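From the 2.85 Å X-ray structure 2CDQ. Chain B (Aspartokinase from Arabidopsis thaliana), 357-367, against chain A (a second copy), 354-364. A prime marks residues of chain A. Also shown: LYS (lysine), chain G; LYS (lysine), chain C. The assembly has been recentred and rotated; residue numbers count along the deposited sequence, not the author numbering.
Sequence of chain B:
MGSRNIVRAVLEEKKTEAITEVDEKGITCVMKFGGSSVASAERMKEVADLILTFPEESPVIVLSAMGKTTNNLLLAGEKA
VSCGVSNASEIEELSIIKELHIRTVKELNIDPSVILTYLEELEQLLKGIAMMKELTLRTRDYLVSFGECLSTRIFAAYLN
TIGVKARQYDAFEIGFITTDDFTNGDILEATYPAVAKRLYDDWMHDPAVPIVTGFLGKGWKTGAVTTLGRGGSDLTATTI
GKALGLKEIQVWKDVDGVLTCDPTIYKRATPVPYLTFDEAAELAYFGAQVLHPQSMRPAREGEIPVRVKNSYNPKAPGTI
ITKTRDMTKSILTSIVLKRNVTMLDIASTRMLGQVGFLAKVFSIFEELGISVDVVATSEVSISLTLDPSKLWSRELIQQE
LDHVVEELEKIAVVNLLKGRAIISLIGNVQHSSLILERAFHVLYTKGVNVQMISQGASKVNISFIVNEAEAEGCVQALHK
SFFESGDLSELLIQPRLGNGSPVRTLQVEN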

ATOM      1  N   PHE B 357      -7.316   9.186  -5.052  1.00 62.42           N
ATOM      2  CA  PHE B 357      -8.101   8.095  -4.461  1.00 62.07           C
ATOM      3  C   PHE B 357      -7.439   7.579  -3.187  1.00 61.88           C
ATOM      4  O   PHE B 357      -8.101   7.423  -2.158  1.00 61.87           O
ATOM      5  CB  PHE B 357      -8.309   6.946  -5.453  1.00 61.93           C
ATOM      6  CG  PHE B 357      -9.550   6.155  -5.194  1.00 62.13           C
ATOM      7  CD1 PHE B 357     -10.713   6.413  -5.912  1.00 62.38           C
ATOM      8  CD2 PHE B 357      -9.568   5.162  -4.219  1.00 61.91           C
ATOM      9  CE1 PHE B 357     -11.873   5.690  -5.669  1.00 62.07           C
ATOM     10  CE2 PHE B 357     -10.722   4.436  -3.967  1.00 61.52           C
ATOM     11  CZ  PHE B 357     -11.877   4.700  -4.692  1.00 61.68           C
ATOM     12  N   LEU B 358      -6.132   7.326  -3.257  1.00 61.57           N
ATOM     13  CA  LEU B 358      -5.359   6.948  -2.080  1.00 61.25           C
ATOM     14  C   LEU B 358      -5.433   8.012  -0.988  1.00 61.19           C
ATOM     15  O   LEU B 358      -5.543   7.679   0.198  1.00 61.18           O
ATOM     16  CB  LEU B 358      -3.911   6.650  -2.460  1.00 61.22           C
ATOM     17  CG  LEU B 358      -3.457   5.182  -2.547  1.00 61.40           C
ATOM     18  CD1 LEU B 358      -4.606   4.166  -2.580  1.00 61.46           C
ATOM     19  CD2 LEU B 358      -2.534   4.990  -3.740  1.00 61.15           C
ATOM     20  N   ALA B 359      -5.395   9.284  -1.395  1.00 61.00           N
ATOM     21  CA  ALA B 359      -5.545  10.411  -0.467  1.00 60.58           C
ATOM     22  C   ALA B 359      -6.908  10.407   0.230  1.00 60.41           C
ATOM     23  O   ALA B 359      -6.990  10.587   1.445  1.00 60.10           O
ATOM     24  CB  ALA B 359      -5.310  11.725  -1.185  1.00 60.49           C
ATOM     25  N   LYS B 360      -7.968  10.188  -0.544  1.00 60.53           N
ATOM     26  CA  LYS B 360      -9.322  10.068  -0.002  1.00 60.80           C
ATOM     27  C   LYS B 360      -9.468   8.886   0.958  1.00 60.63           C
ATOM     28  O   LYS B 360     -10.001   9.039   2.062  1.00 60.60           O
ATOM     29  CB  LYS B 360     -10.343   9.946  -1.138  1.00 60.97           C
ATOM     30  CG  LYS B 360     -11.314  11.124  -1.247  1.00 62.52           C
ATOM     31  CD  LYS B 360     -12.718  10.802  -0.676  1.00 64.35           C
ATOM     32  CE  LYS B 360     -12.754  10.668   0.857  1.00 64.66           C
ATOM     33  NZ  LYS B 360     -12.356  11.923   1.565  1.00 65.31           N
ATOM     34  N   VAL B 361      -8.982   7.719   0.530  1.00 60.39           N
ATOM     35  CA  VAL B 361      -9.133   6.475   1.287  1.00 60.11           C
ATOM     36  C   VAL B 361      -8.553   6.582   2.697  1.00 60.19           C
ATOM     37  O   VAL B 361      -9.225   6.253   3.679  1.00 60.24           O
ATOM     38  CB  VAL B 361      -8.529   5.266   0.530  1.00 59.96           C
ATOM     39  CG1 VAL B 361      -8.341   4.070   1.456  1.00 59.32           C
ATOM     40  CG2 VAL B 361      -9.415   4.889  -0.643  1.00 59.84           C
ATOM     41  N   PHE B 362      -7.318   7.069   2.792  1.00 59.99           N
ATOM     42  CA  PHE B 362      -6.630   7.146   4.071  1.00 59.69           C
ATOM     43  C   PHE B 362      -7.029   8.357   4.898  1.00 59.98           C
ATOM     44  O   PHE B 362      -6.818   8.384   6.116  1.00 60.09           O
ATOM     45  CB  PHE B 362      -5.129   7.051   3.861  1.00 59.34           C
ATOM     46  CG  PHE B 362      -4.693   5.696   3.401  1.00 58.61           C
ATOM     47  CD1 PHE B 362      -4.273   5.491   2.091  1.00 58.12           C
ATOM     48  CD2 PHE B 362      -4.745   4.607   4.269  1.00 56.94           C
ATOM     49  CE1 PHE B 362      -3.884   4.235   1.657  1.00 57.29           C
ATOM     50  CE2 PHE B 362      -4.361   3.352   3.850  1.00 56.84           C
ATOM     51  CZ  PHE B 362      -3.926   3.161   2.540  1.00 57.21           C
ATOM     52  N   SER B 363      -7.620   9.348   4.231  1.00 60.12           N
ATOM     53  CA  SER B 363      -8.217  10.486   4.913  1.00 60.13           C
ATOM     54  C   SER B 363      -9.394  10.019   5.763  1.00 60.22           C
ATOM     55  O   SER B 363      -9.519  10.417   6.923  1.00 60.08           O
ATOM     56  CB  SER B 363      -8.673  11.537   3.906  1.00 60.02           C
ATOM     57  OG  SER B 363      -9.635  12.396   4.492  1.00 60.20           O
ATOM     58  N   ILE B 364     -10.241   9.169   5.179  1.00 60.43           N
ATOM     59  CA  ILE B 364     -11.372   8.568   5.890  1.00 60.54           C
ATOM     60  C   ILE B 364     -10.899   7.915   7.189  1.00 60.85           C
ATOM     61  O   ILE B 364     -11.469   8.165   8.258  1.00 61.06           O
ATOM     62  CB  ILE B 364     -12.115   7.536   5.020  1.00 60.43           C
ATOM     63  CG1 ILE B 364     -12.771   8.219   3.817  1.00 60.41           C
ATOM     64  CG2 ILE B 364     -13.154   6.780   5.841  1.00 60.39           C
ATOM     65  CD1 ILE B 364     -13.308   7.247   2.766  1.00 60.39           C
ATOM     66  N   PHE B 365      -9.845   7.101   7.087  1.00 60.94           N
ATOM     67  CA  PHE B 365      -9.228   6.461   8.252  1.00 61.06           C
ATOM     68  C   PHE B 365      -8.745   7.452   9.316  1.00 61.30           C
ATOM     69  O   PHE B 365      -8.976   7.239  10.508  1.00 61.19           O
ATOM     70  CB  PHE B 365      -8.103   5.511   7.820  1.00 60.89           C
ATOM     71  CG  PHE B 365      -8.604   4.202   7.281  1.00 60.49           C
ATOM     72  CD1 PHE B 365      -8.780   4.019   5.916  1.00 59.61           C
ATOM     73  CD2 PHE B 365      -8.932   3.158   8.144  1.00 60.20           C
ATOM     74  CE1 PHE B 365      -9.264   2.816   5.416  1.00 58.99           C
ATOM     75  CE2 PHE B 365      -9.418   1.951   7.652  1.00 59.57           C
ATOM     76  CZ  PHE B 365      -9.583   1.779   6.286  1.00 59.23           C
ATOM     77  N   GLU B 366      -8.096   8.530   8.876  1.00 61.71           N
ATOM     78  CA  GLU B 366      -7.597   9.583   9.774  1.00 62.15           C
ATOM     79  C   GLU B 366      -8.739  10.318  10.484  1.00 62.47           C
ATOM     80  O   GLU B 366      -8.627  10.656  11.670  1.00 62.33           O
ATOM     81  CB  GLU B 366      -6.727  10.577   8.996  1.00 62.16           C
ATOM     82  CG  GLU B 366      -6.132  11.700   9.839  1.00 62.32           C
ATOM     83  CD  GLU B 366      -5.412  12.743   8.993  1.00 63.01           C
ATOM     84  OE1 GLU B 366      -5.917  13.083   7.897  1.00 63.49           O
ATOM     85  OE2 GLU B 366      -4.344  13.232   9.429  1.00 62.79           O
ATOM     86  N   GLU B 367      -9.830  10.556   9.748  1.00 62.78           N
ATOM     87  CA  GLU B 367     -11.036  11.176  10.301  1.00 63.03           C
ATOM     88  C   GLU B 367     -11.644  10.323  11.402  1.00 62.66           C
ATOM     89  O   GLU B 367     -12.249  10.850  12.328  1.00 62.82           O
ATOM     90  CB  GLU B 367     -12.094  11.424   9.211  1.00 63.36           C
ATOM     91  CG  GLU B 367     -11.777  12.552   8.226  1.00 65.17           C
ATOM     92  CD  GLU B 367     -11.188  13.784   8.901  1.00 67.90           C
ATOM     93  OE1 GLU B 367     -11.890  14.423   9.720  1.00 68.96           O
ATOM     94  OE2 GLU B 367     -10.014  14.108   8.610  1.00 69.04           O
TER
HETATM   95  N   LYS G 600      -0.118   6.447   9.779  1.00 55.15           N
HETATM   96  CA  LYS G 600      -0.379   5.116   9.198  1.00 55.29           C
HETATM   97  C   LYS G 600      -1.861   4.884   9.390  1.00 55.89           C
HETATM   98  O   LYS G 600      -2.653   5.832   9.503  1.00 56.30           O
HETATM   99  CB  LYS G 600       0.437   4.042   9.930  1.00 54.89           C
HETATM  100  CG  LYS G 600       0.871   2.847   9.057  1.00 53.37           C
HETATM  101  CD  LYS G 600       2.104   3.125   8.218  1.00 50.11           C
HETATM  102  CE  LYS G 600       2.484   1.923   7.331  1.00 49.24           C
HETATM  103  NZ  LYS G 600       2.931   0.697   8.082  1.00 47.50           N
HETATM  104  OXT LYS G 600      -2.298   3.744   9.443  1.00 56.23           O
HETATM  105  N   LYS C 600      -5.901   7.397  -6.762  1.00 52.57           N
HETATM  106  CA  LYS C 600      -4.643   6.623  -6.742  1.00 52.60           C
HETATM  107  C   LYS C 600      -3.560   7.672  -6.777  1.00 53.26           C
HETATM  108  O   LYS C 600      -3.800   8.836  -6.412  1.00 53.67           O
HETATM  109  CB  LYS C 600      -4.568   5.713  -7.977  1.00 52.07           C
HETATM  110  CG  LYS C 600      -3.865   4.368  -7.732  1.00 50.29           C
HETATM  111  CD  LYS C 600      -4.673   3.423  -6.866  1.00 45.34           C
HETATM  112  CE  LYS C 600      -3.873   2.158  -6.521  1.00 43.31           C
HETATM  113  NZ  LYS C 600      -3.695   1.178  -7.645  1.00 38.78           N
HETATM  114  OXT LYS C 600      -2.433   7.384  -7.170  1.00 53.61           O
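Chain A 354-364: QVGFLAKVFSI

This is a close, nearly symmetric packing of two antiparallel helices, apolar at its centre and without a direct hydrogen bond between the stretches. Chain A enters as an extended segment, Gln354′ and Val355′. Gly356′ follows at the N-cap position, with positive phi (96°), and the helix starts at Phe357′ and continues past Ile364′. Its axis approaches that of the chain B helix to 7.7 Å, at a signed crossing angle of -152°.

The register pairs Ala359 with Phe362′ (CA to CA 4.5 Å) and Phe362 with Ala359′ (CA to CA 4.6 Å). The small alanines let the backbones come close: Ala359 CB lies 3.2 Å from Phe362′ O, and Ala359′ CB lies 3.4 Å from Phe362 O. Each Phe362 ring, in either chain, takes the Leu358 CB of the other chain over one face. Leu358′ CB is 3.5 Å from Phe362 CG, and Leu358 CB is 3.6 Å from Phe362′ CD2. The two Phe362 rings are near parallel but slid apart, with CD1 to CD1 at 3.9 Å. One water bridges the helices, donating to Ala359 O and to Ala359′ O, each 3.0 Å from the water O.

Further along, Glu366 extends the contact. Its CA is 3.8 Å from Val355′ CG1, and its OE2 is 3.8 Å from Gly356′ CA. A CB on Gly356′ would clash with that oxygen.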

ATOM      1  N   GLN A 354       0.821   5.250  14.475  1.00 62.97           N
ATOM      2  CA  GLN A 354       0.303   6.606  14.304  1.00 63.39           C
ATOM      3  C   GLN A 354      -0.894   6.640  13.372  1.00 63.33           C
ATOM      4  O   GLN A 354      -0.894   5.989  12.335  1.00 63.56           O
ATOM      5  CB  GLN A 354       1.386   7.547  13.762  1.00 63.57           C
ATOM      6  CG  GLN A 354       0.951   9.017  13.758  1.00 65.12           C
ATOM      7  CD  GLN A 354       2.029   9.960  13.258  1.00 67.01           C
ATOM      8  OE1 GLN A 354       2.129  10.238  12.061  1.00 68.04           O
ATOM      9  NE2 GLN A 354       2.833  10.477  14.183  1.00 67.72           N
ATOM     10  N   VAL A 355      -1.912   7.405  13.749  1.00 63.35           N
ATOM     11  CA  VAL A 355      -3.048   7.678  12.871  1.00 63.31           C
ATOM     12  C   VAL A 355      -2.649   8.813  11.927  1.00 63.43           C
ATOM     13  O   VAL A 355      -2.112   9.829  12.366  1.00 63.51           O
ATOM     14  CB  VAL A 355      -4.328   8.080  13.676  1.00 63.17           C
ATOM     15  CG1 VAL A 355      -5.479   8.423  12.745  1.00 62.89           C
ATOM     16  CG2 VAL A 355      -4.750   6.973  14.632  1.00 62.89           C
ATOM     17  N   GLY A 356      -2.874   8.622  10.628  1.00 63.49           N
ATOM     18  CA  GLY A 356      -2.765   9.733   9.665  1.00 63.48           C
ATOM     19  C   GLY A 356      -1.461   9.932   8.901  1.00 63.51           C
ATOM     20  O   GLY A 356      -1.297  10.957   8.236  1.00 63.76           O
ATOM     21  N   PHE A 357      -0.531   8.981   8.983  1.00 63.34           N
ATOM     22  CA  PHE A 357       0.699   9.061   8.180  1.00 63.04           C
ATOM     23  C   PHE A 357       0.410   8.730   6.718  1.00 62.91           C
ATOM     24  O   PHE A 357       0.895   9.418   5.816  1.00 62.88           O
ATOM     25  CB  PHE A 357       1.817   8.163   8.723  1.00 62.87           C
ATOM     26  CG  PHE A 357       3.190   8.634   8.355  1.00 63.09           C
ATOM     27  CD1 PHE A 357       3.956   9.357   9.269  1.00 63.32           C
ATOM     28  CD2 PHE A 357       3.718   8.378   7.092  1.00 63.15           C
ATOM     29  CE1 PHE A 357       5.233   9.810   8.935  1.00 63.16           C
ATOM     30  CE2 PHE A 357       4.989   8.830   6.746  1.00 62.97           C
ATOM     31  CZ  PHE A 357       5.752   9.546   7.672  1.00 63.02           C
ATOM     32  N   LEU A 358      -0.385   7.686   6.484  1.00 62.70           N
ATOM     33  CA  LEU A 358      -0.822   7.365   5.128  1.00 62.51           C
ATOM     34  C   LEU A 358      -1.633   8.504   4.508  1.00 62.57           C
ATOM     35  O   LEU A 358      -1.454   8.821   3.327  1.00 62.70           O
ATOM     36  CB  LEU A 358      -1.616   6.058   5.079  1.00 62.36           C
ATOM     37  CG  LEU A 358      -0.924   4.731   4.722  1.00 62.33           C
ATOM     38  CD1 LEU A 358       0.465   4.925   4.102  1.00 62.32           C
ATOM     39  CD2 LEU A 358      -0.834   3.822   5.928  1.00 62.08           C
ATOM     40  N   ALA A 359      -2.508   9.119   5.311  1.00 62.51           N
ATOM     41  CA  ALA A 359      -3.359  10.237   4.864  1.00 62.18           C
ATOM     42  C   ALA A 359      -2.540  11.428   4.365  1.00 61.98           C
ATOM     43  O   ALA A 359      -2.861  12.030   3.338  1.00 61.67           O
ATOM     44  CB  ALA A 359      -4.315  10.667   5.977  1.00 62.06           C
ATOM     45  N   LYS A 360      -1.473  11.746   5.092  1.00 62.04           N
ATOM     46  CA  LYS A 360      -0.592  12.848   4.733  1.00 62.22           C
ATOM     47  C   LYS A 360       0.239  12.536   3.485  1.00 61.87           C
ATOM     48  O   LYS A 360       0.340  13.372   2.582  1.00 61.97           O
ATOM     49  CB  LYS A 360       0.321  13.208   5.910  1.00 62.39           C
ATOM     50  CG  LYS A 360       1.082  14.517   5.731  1.00 64.02           C
ATOM     51  CD  LYS A 360       0.180  15.733   5.940  1.00 66.16           C
ATOM     52  CE  LYS A 360       0.886  17.021   5.545  1.00 66.94           C
ATOM     53  NZ  LYS A 360       1.047  17.111   4.068  1.00 67.91           N
ATOM     54  N   VAL A 361       0.826  11.336   3.445  1.00 61.40           N
ATOM     55  CA  VAL A 361       1.675  10.903   2.328  1.00 60.84           C
ATOM     56  C   VAL A 361       0.958  11.061   0.990  1.00 60.66           C
ATOM     57  O   VAL A 361       1.482  11.686   0.070  1.00 60.70           O
ATOM     58  CB  VAL A 361       2.162   9.442   2.501  1.00 60.68           C
ATOM     59  CG1 VAL A 361       2.786   8.922   1.216  1.00 60.12           C
ATOM     60  CG2 VAL A 361       3.162   9.350   3.635  1.00 60.79           C
ATOM     61  N   PHE A 362      -0.250  10.513   0.899  1.00 60.27           N
ATOM     62  CA  PHE A 362      -1.012  10.550  -0.339  1.00 59.90           C
ATOM     63  C   PHE A 362      -1.742  11.875  -0.568  1.00 60.04           C
ATOM     64  O   PHE A 362      -2.195  12.162  -1.680  1.00 60.06           O
ATOM     65  CB  PHE A 362      -1.936   9.343  -0.410  1.00 59.54           C
ATOM     66  CG  PHE A 362      -1.191   8.043  -0.496  1.00 59.06           C
ATOM     67  CD1 PHE A 362      -1.115   7.196   0.609  1.00 58.51           C
ATOM     68  CD2 PHE A 362      -0.529   7.683  -1.667  1.00 57.25           C
ATOM     69  CE1 PHE A 362      -0.420   6.004   0.540  1.00 57.64           C
ATOM     70  CE2 PHE A 362       0.171   6.495  -1.745  1.00 57.20           C
ATOM     71  CZ  PHE A 362       0.227   5.650  -0.643  1.00 57.79           C
ATOM     72  N   SER A 363      -1.839  12.686   0.479  1.00 60.07           N
ATOM     73  CA  SER A 363      -2.316  14.046   0.320  1.00 60.08           C
ATOM     74  C   SER A 363      -1.304  14.858  -0.485  1.00 60.16           C
ATOM     75  O   SER A 363      -1.684  15.601  -1.388  1.00 60.19           O
ATOM     76  CB  SER A 363      -2.568  14.703   1.669  1.00 59.92           C
ATOM     77  OG  SER A 363      -3.095  15.997   1.474  1.00 60.06           O
ATOM     78  N   ILE A 364      -0.020  14.700  -0.153  1.00 60.24           N
ATOM     79  CA  ILE A 364       1.069  15.355  -0.878  1.00 60.28           C
ATOM     80  C   ILE A 364       0.962  15.068  -2.370  1.00 60.56           C
ATOM     81  O   ILE A 364       0.957  15.995  -3.189  1.00 60.63           O
ATOM     82  CB  ILE A 364       2.451  14.915  -0.348  1.00 60.19           C
ATOM     83  CG1 ILE A 364       2.714  15.548   1.022  1.00 60.21           C
ATOM     84  CG2 ILE A 364       3.562  15.284  -1.335  1.00 59.98           C
ATOM     85  CD1 ILE A 364       3.791  14.847   1.839  1.00 60.25           C
TER
HETATM   86  O   HOH W   1      -5.647  12.972   2.696  1.00 51.72           O